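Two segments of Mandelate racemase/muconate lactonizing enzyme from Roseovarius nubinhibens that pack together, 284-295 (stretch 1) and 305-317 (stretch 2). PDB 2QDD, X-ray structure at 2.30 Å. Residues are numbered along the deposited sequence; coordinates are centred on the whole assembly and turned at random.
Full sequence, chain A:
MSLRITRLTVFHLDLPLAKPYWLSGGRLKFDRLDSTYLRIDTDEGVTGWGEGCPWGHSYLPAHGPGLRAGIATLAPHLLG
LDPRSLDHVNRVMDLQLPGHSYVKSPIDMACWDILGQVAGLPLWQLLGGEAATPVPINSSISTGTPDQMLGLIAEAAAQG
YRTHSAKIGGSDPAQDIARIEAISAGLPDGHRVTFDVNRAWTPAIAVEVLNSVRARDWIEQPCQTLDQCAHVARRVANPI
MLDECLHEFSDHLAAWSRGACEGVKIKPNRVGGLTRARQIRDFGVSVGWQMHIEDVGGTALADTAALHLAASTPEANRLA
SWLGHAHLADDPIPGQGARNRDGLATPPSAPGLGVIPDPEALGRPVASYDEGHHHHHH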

ATOM      1  N   GLY A 284      23.493   4.477   4.424  1.00 21.91           N
ATOM      2  CA  GLY A 284      23.106   5.889   4.479  1.00 16.82           C
ATOM      3  C   GLY A 284      23.586   6.724   3.305  1.00 20.59           C
ATOM      4  O   GLY A 284      22.842   7.550   2.783  1.00 28.51           O
ATOM      5  N   VAL A 285      24.833   6.505   2.900  1.00 20.08           N
ATOM      6  CA  VAL A 285      25.402   7.102   1.693  1.00 19.30           C
ATOM      7  C   VAL A 285      24.587   6.733   0.443  1.00 24.19           C
ATOM      8  O   VAL A 285      24.260   7.607  -0.365  1.00 25.71           O
ATOM      9  CB  VAL A 285      26.897   6.693   1.527  1.00 23.78           C
ATOM     10  CG1 VAL A 285      27.438   7.067   0.139  1.00 27.30           C
ATOM     11  CG2 VAL A 285      27.748   7.323   2.627  1.00 21.02           C
ATOM     12  N   SER A 286      24.236   5.451   0.314  1.00 22.80           N
ATOM     13  CA  SER A 286      23.479   4.943  -0.834  1.00 22.45           C
ATOM     14  C   SER A 286      22.079   5.543  -0.986  1.00 25.63           C
ATOM     15  O   SER A 286      21.577   5.667  -2.103  1.00 30.60           O
ATOM     16  CB  SER A 286      23.379   3.417  -0.779  1.00 26.28           C
ATOM     17  OG  SER A 286      24.667   2.833  -0.720  1.00 29.15           O
ATOM     18  N   VAL A 287      21.458   5.913   0.135  1.00 28.83           N
ATOM     19  CA  VAL A 287      20.068   6.386   0.141  1.00 22.74           C
ATOM     20  C   VAL A 287      19.967   7.891   0.400  1.00 25.03           C
ATOM     21  O   VAL A 287      18.870   8.462   0.425  1.00 28.25           O
ATOM     22  CB  VAL A 287      19.163   5.575   1.133  1.00 25.70           C
ATOM     23  CG1 VAL A 287      19.193   4.096   0.804  1.00 24.84           C
ATOM     24  CG2 VAL A 287      19.571   5.795   2.584  1.00 21.06           C
ATOM     25  N   GLY A 288      21.121   8.522   0.595  1.00 23.94           N
ATOM     26  CA  GLY A 288      21.217   9.972   0.703  1.00 26.50           C
ATOM     27  C   GLY A 288      20.872  10.519   2.072  1.00 25.08           C
ATOM     28  O   GLY A 288      20.393  11.643   2.183  1.00 26.73           O
ATOM     29  N   TRP A 289      21.110   9.723   3.113  1.00 25.11           N
ATOM     30  CA  TRP A 289      20.972  10.194   4.487  1.00 23.95           C
ATOM     31  C   TRP A 289      22.112  11.133   4.854  1.00 23.43           C
ATOM     32  O   TRP A 289      23.223  11.007   4.343  1.00 24.42           O
ATOM     33  CB  TRP A 289      20.943   9.017   5.467  1.00 21.29           C
ATOM     34  CG  TRP A 289      19.617   8.305   5.566  1.00 27.05           C
ATOM     35  CD1 TRP A 289      18.411   8.734   5.091  1.00 24.64           C
ATOM     36  CD2 TRP A 289      19.371   7.039   6.198  1.00 15.37           C
ATOM     37  NE1 TRP A 289      17.432   7.813   5.380  1.00 28.26           N
ATOM     38  CE2 TRP A 289      17.993   6.765   6.063  1.00 25.51           C
ATOM     39  CE3 TRP A 289      20.183   6.111   6.867  1.00 22.44           C
ATOM     40  CZ2 TRP A 289      17.404   5.594   6.568  1.00 22.65           C
ATOM     41  CZ3 TRP A 289      19.597   4.946   7.366  1.00 22.74           C
ATOM     42  CH2 TRP A 289      18.221   4.705   7.216  1.00 21.51           C
ATOM     43  N   GLN A 290      21.829  12.075   5.744  1.00 27.56           N
ATOM     44  CA  GLN A 290      22.880  12.842   6.400  1.00 28.94           C
ATOM     45  C   GLN A 290      23.030  12.366   7.839  1.00 28.62           C
ATOM     46  O   GLN A 290      22.044  12.039   8.482  1.00 30.44           O
ATOM     47  CB  GLN A 290      22.541  14.323   6.357  1.00 31.51           C
ATOM     48  CG  GLN A 290      22.705  14.942   4.985  1.00 35.90           C
ATOM     49  CD  GLN A 290      22.694  16.447   5.037  1.00 37.39           C
ATOM     50  OE1 GLN A 290      21.804  17.053   5.634  1.00 40.57           O
ATOM     51  NE2 GLN A 290      23.688  17.066   4.418  1.00 45.25           N
ATOM     52  N   MET A 291      24.263  12.299   8.337  1.00 25.30           N
ATOM     53  CA  MET A 291      24.577  11.430   9.473  1.00 25.65           C
ATOM     54  C   MET A 291      25.478  12.098  10.510  1.00 28.00           C
ATOM     55  O   MET A 291      26.493  12.680  10.152  1.00 27.42           O
ATOM     56  CB  MET A 291      25.194  10.107   8.993  1.00 22.40           C
ATOM     57  CG  MET A 291      24.242   9.208   8.196  1.00 22.57           C
ATOM     58  SD  MET A 291      25.006   7.735   7.494  1.00 17.23           S
ATOM     59  CE  MET A 291      25.732   8.349   5.983  1.00 11.18           C
ATOM     60  N   HIS A 292      25.091  12.028  11.788  1.00 27.32           N
ATOM     61  CA  HIS A 292      26.001  12.332  12.901  1.00 30.43           C
ATOM     62  C   HIS A 292      26.667  11.034  13.335  1.00 29.06           C
ATOM     63  O   HIS A 292      25.989  10.049  13.600  1.00 32.47           O
ATOM     64  CB  HIS A 292      25.260  12.916  14.108  1.00 26.28           C
ATOM     65  CG  HIS A 292      24.631  14.249  13.859  1.00 33.93           C
ATOM     66  ND1 HIS A 292      25.329  15.433  13.940  1.00 38.68           N
ATOM     67  CD2 HIS A 292      23.357  14.588  13.556  1.00 39.20           C
ATOM     68  CE1 HIS A 292      24.518  16.442  13.684  1.00 30.84           C
ATOM     69  NE2 HIS A 292      23.315  15.956  13.445  1.00 43.16           N
ATOM     70  N   ILE A 293      27.992  11.026  13.389  1.00 29.69           N
ATOM     71  CA  ILE A 293      28.726   9.827  13.788  1.00 29.70           C
ATOM     72  C   ILE A 293      29.609  10.113  15.003  1.00 31.29           C
ATOM     73  O   ILE A 293      30.572  10.879  14.930  1.00 34.31           O
ATOM     74  CB  ILE A 293      29.527   9.199  12.616  1.00 24.71           C
ATOM     75  CG1 ILE A 293      28.587   8.860  11.442  1.00 22.85           C
ATOM     76  CG2 ILE A 293      30.288   7.975  13.096  1.00 26.02           C
ATOM     77  CD1 ILE A 293      29.253   8.205  10.243  1.00 27.92           C
ATOM     78  N   GLU A 294      29.247   9.479  16.114  1.00 32.25           N
ATOM     79  CA  GLU A 294      29.764   9.772  17.449  1.00 29.16           C
ATOM     80  C   GLU A 294      29.550   8.512  18.284  1.00 32.08           C
ATOM     81  O   GLU A 294      28.969   7.555  17.795  1.00 36.81           O
ATOM     82  CB  GLU A 294      28.996  10.943  18.060  1.00 33.42           C
ATOM     83  CG  GLU A 294      27.484  10.734  18.147  1.00 33.69           C
ATOM     84  CD  GLU A 294      26.732  12.037  18.298  1.00 41.00           C
ATOM     85  OE1 GLU A 294      26.938  12.948  17.465  1.00 42.35           O
ATOM     86  OE2 GLU A 294      25.937  12.156  19.257  1.00 53.54           O
ATOM     87  N   ASP A 295      30.012   8.485  19.528  1.00 30.81           N
ATOM     88  CA  ASP A 295      29.567   7.416  20.413  1.00 31.04           C
ATOM     89  C   ASP A 295      28.668   7.909  21.538  1.00 28.98           C
ATOM     90  O   ASP A 295      28.418   9.113  21.667  1.00 33.10           O
ATOM     91  CB  ASP A 295      30.726   6.530  20.903  1.00 36.97           C
ATOM     92  CG  ASP A 295      30.306   5.060  21.112  1.00 44.28           C
ATOM     93  OD1 ASP A 295      31.172   4.209  21.415  1.00 48.86           O
ATOM     94  OD2 ASP A 295      29.099   4.753  20.985  1.00 41.30           O
ATOM     95  N   ALA A 305      37.472   6.291  17.955  1.00 33.78           N
ATOM     96  CA  ALA A 305      36.924   5.199  17.143  1.00 30.24           C
ATOM     97  C   ALA A 305      35.824   5.650  16.185  1.00 27.03           C
ATOM     98  O   ALA A 305      35.855   5.337  14.993  1.00 31.33           O
ATOM     99  CB  ALA A 305      36.420   4.090  18.042  1.00 30.71           C
ATOM    100  N   ALA A 306      34.869   6.406  16.714  1.00 28.38           N
ATOM    101  CA  ALA A 306      33.743   6.898  15.933  1.00 31.03           C
ATOM    102  C   ALA A 306      34.128   8.040  14.994  1.00 31.59           C
ATOM    103  O   ALA A 306      33.527   8.203  13.932  1.00 36.38           O
ATOM    104  CB  ALA A 306      32.627   7.320  16.853  1.00 25.20           C
ATOM    105  N   LEU A 307      35.135   8.821  15.386  1.00 33.07           N
ATOM    106  CA  LEU A 307      35.640   9.919  14.557  1.00 30.04           C
ATOM    107  C   LEU A 307      36.422   9.450  13.336  1.00 26.46           C
ATOM    108  O   LEU A 307      36.467  10.146  12.326  1.00 30.09           O
ATOM    109  CB  LEU A 307      36.474  10.906  15.378  1.00 31.64           C
ATOM    110  CG  LEU A 307      36.362  12.351  14.881  1.00 41.61           C
ATOM    111  CD1 LEU A 307      35.420  13.161  15.747  1.00 47.09           C
ATOM    112  CD2 LEU A 307      37.717  13.003  14.809  1.00 44.95           C
ATOM    113  N   HIS A 308      37.025   8.269  13.430  1.00 24.46           N
ATOM    114  CA  HIS A 308      37.573   7.570  12.269  1.00 28.40           C
ATOM    115  C   HIS A 308      36.499   7.247  11.221  1.00 30.72           C
ATOM    116  O   HIS A 308      36.748   7.365  10.016  1.00 28.60           O
ATOM    117  CB  HIS A 308      38.273   6.273  12.701  1.00 26.94           C
ATOM    118  CG  HIS A 308      39.678   6.465  13.185  1.00 33.53           C
ATOM    119  ND1 HIS A 308      40.716   6.809  12.348  1.00 35.78           N
ATOM    120  CD2 HIS A 308      40.222   6.329  14.418  1.00 31.44           C
ATOM    121  CE1 HIS A 308      41.834   6.891  13.045  1.00 36.72           C
ATOM    122  NE2 HIS A 308      41.562   6.605  14.304  1.00 29.37           N
ATOM    123  N   LEU A 309      35.317   6.829  11.689  1.00 31.03           N
ATOM    124  CA  LEU A 309      34.167   6.594  10.812  1.00 24.70           C
ATOM    125  C   LEU A 309      33.600   7.900  10.260  1.00 21.65           C
ATOM    126  O   LEU A 309      33.308   7.992   9.071  1.00 23.14           O
ATOM    127  CB  LEU A 309      33.077   5.786  11.530  1.00 23.24           C
ATOM    128  CG  LEU A 309      31.998   5.144  10.643  1.00 27.55           C
ATOM    129  CD1 LEU A 309      32.564   4.073   9.731  1.00 18.14           C
ATOM    130  CD2 LEU A 309      30.882   4.567  11.488  1.00 29.29           C
ATOM    131  N   ALA A 310      33.455   8.897  11.131  1.00 21.47           N
ATOM    132  CA  ALA A 310      33.041  10.247  10.735  1.00 26.11           C
ATOM    133  C   ALA A 310      33.906  10.875   9.627  1.00 31.41           C
ATOM    134  O   ALA A 310      33.372  11.432   8.667  1.00 37.17           O
ATOM    135  CB  ALA A 310      32.979  11.161  11.955  1.00 18.67           C
ATOM    136  N   ALA A 311      35.227  10.757   9.753  1.00 32.57           N
ATOM    137  CA  ALA A 311      36.170  11.372   8.808  1.00 30.24           C
ATOM    138  C   ALA A 311      36.185  10.683   7.452  1.00 31.83           C
ATOM    139  O   ALA A 311      36.373  11.332   6.425  1.00 35.62           O
ATOM    140  CB  ALA A 311      37.568  11.399   9.394  1.00 32.67           C
ATOM    141  N   SER A 312      35.977   9.368   7.455  1.00 32.02           N
ATOM    142  CA  SER A 312      35.943   8.570   6.226  1.00 25.21           C
ATOM    143  C   SER A 312      34.604   8.669   5.479  1.00 27.15           C
ATOM    144  O   SER A 312      34.455   8.117   4.388  1.00 28.43           O
ATOM    145  CB  SER A 312      36.252   7.111   6.557  1.00 22.01           C
ATOM    146  OG  SER A 312      35.284   6.587   7.449  1.00 27.73           O
ATOM    147  N   THR A 313      33.637   9.361   6.078  1.00 26.24           N
ATOM    148  CA  THR A 313      32.302   9.544   5.503  1.00 24.94           C
ATOM    149  C   THR A 313      32.328  10.755   4.569  1.00 24.82           C
ATOM    150  O   THR A 313      32.820  11.813   4.964  1.00 27.68           O
ATOM    151  CB  THR A 313      31.274   9.760   6.643  1.00 25.25           C
ATOM    152  OG1 THR A 313      31.214   8.580   7.453  1.00 23.61           O
ATOM    153  CG2 THR A 313      29.883  10.110   6.126  1.00 21.13           C
ATOM    154  N   PRO A 314      31.811  10.599   3.326  1.00 30.01           N
ATOM    155  CA  PRO A 314      31.706  11.693   2.339  1.00 29.86           C
ATOM    156  C   PRO A 314      31.120  12.988   2.906  1.00 32.01           C
ATOM    157  O   PRO A 314      30.187  12.946   3.714  1.00 33.08           O
ATOM    158  CB  PRO A 314      30.766  11.121   1.275  1.00 28.44           C
ATOM    159  CG  PRO A 314      30.942   9.646   1.365  1.00 26.76           C
ATOM    160  CD  PRO A 314      31.309   9.319   2.782  1.00 24.42           C
ATOM    161  N   GLU A 315      31.679  14.119   2.480  1.00 36.13           N
ATOM    162  CA  GLU A 315      31.348  15.442   3.027  1.00 40.29           C
ATOM    163  C   GLU A 315      29.844  15.773   2.988  1.00 33.61           C
ATOM    164  O   GLU A 315      29.305  16.344   3.939  1.00 38.10           O
ATOM    165  CB  GLU A 315      32.199  16.529   2.334  1.00 43.80           C
ATOM    166  CG  GLU A 315      31.671  17.976   2.401  1.00 56.61           C
ATOM    167  CD  GLU A 315      32.042  18.700   3.691  1.00 68.50           C
ATOM    168  OE1 GLU A 315      32.829  19.672   3.619  1.00 72.57           O
ATOM    169  OE2 GLU A 315      31.542  18.311   4.772  1.00 68.32           O
ATOM    170  N   ALA A 316      29.174  15.380   1.905  1.00 32.38           N
ATOM    171  CA  ALA A 316      27.745  15.663   1.717  1.00 30.97           C
ATOM    172  C   ALA A 316      26.838  14.905   2.686  1.00 28.69           C
ATOM    173  O   ALA A 316      25.717  15.330   2.956  1.00 33.40           O
ATOM    174  CB  ALA A 316      27.332  15.390   0.282  1.00 30.73           C
ATOM    175  N   ASN A 317      27.332  13.789   3.211  1.00 26.51           N
ATOM    176  CA  ASN A 317      26.554  12.946   4.114  1.00 27.31           C
ATOM    177  C   ASN A 317      26.953  13.105   5.576  1.00 29.91           C
ATOM    178  O   ASN A 317      26.245  12.650   6.466  1.00 32.47           O
ATOM    179  CB  ASN A 317      26.659  11.485   3.694  1.00 22.02           C
ATOM    180  CG  ASN A 317      26.280  11.274   2.247  1.00 31.25           C
ATOM    181  OD1 ASN A 317      27.136  11.297   1.362  1.00 30.44           O
ATOM    182  ND2 ASN A 317      24.989  11.082   1.992  1.00 25.86           N
TER
HETATM  183  O   HOH W   1      24.262  10.243  -0.681  1.00 34.56           O

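Stretch 1 meets its partner first at the end of a helix. Val285 turns its CA-to-CB bond sideways, yet CG2 still reaches Pro314 CD at 4.1 Å, a modest apolar touch at the edge of the contact. Its carbonyl does more: a water donates to Val285 O at 2.7 Å and accepts from Asn317 ND2 at 2.9 Å, tying the last helical turn to the far stretch. Gly288 is the first residue to leave helical phi/psi, in a Schellman motif, its positive phi being a conformation that favours glycine, and Trp289 N closes back on Gly284 O at 2.8 Å.

That turn delivers the next backbone groups to Asn317, the most heavily covered residue of the contact. Asn317 ND2 donates to Trp289 O at 2.9 Å, nearly straight at 173°, so with the water this one amide nitrogen spends both its hydrogens. Gln290 extends its side chain so that NE2 donates to Ala316 O at 3.0 Å and 175°. Met291 N then donates to Asn317 O at 2.7 Å, short but bent at 136°, while Gln290 CA makes a CA-H...O contact with the same Asn317 O at 3.4 Å. One asparagine thus holds the turn into the strand, its side chain on Trp289 and its backbone carbonyl on Met291.

Along the strand the language changes from polar to apolar. His292 points away; Ile293 points toward the helix, which runs nearly antiparallel at 156° with the axes 8.4 Å apart at closest approach. Its side chain packs on an alanine and a leucine: Ile293 CB lies 4.0 Å from Ala310 CB, and Ile293 CG2 lies 3.8 Å from Leu309 CD2. Ile293 CD1 comes within 3.4 Å of Thr313 OG1, a hydroxyl already donating to Leu309 O at 2.7 Å. Beyond the strand, Ala306 CB packs against backbone, 3.6 Å from Glu294 C and 3.9 Å from Asp295 N.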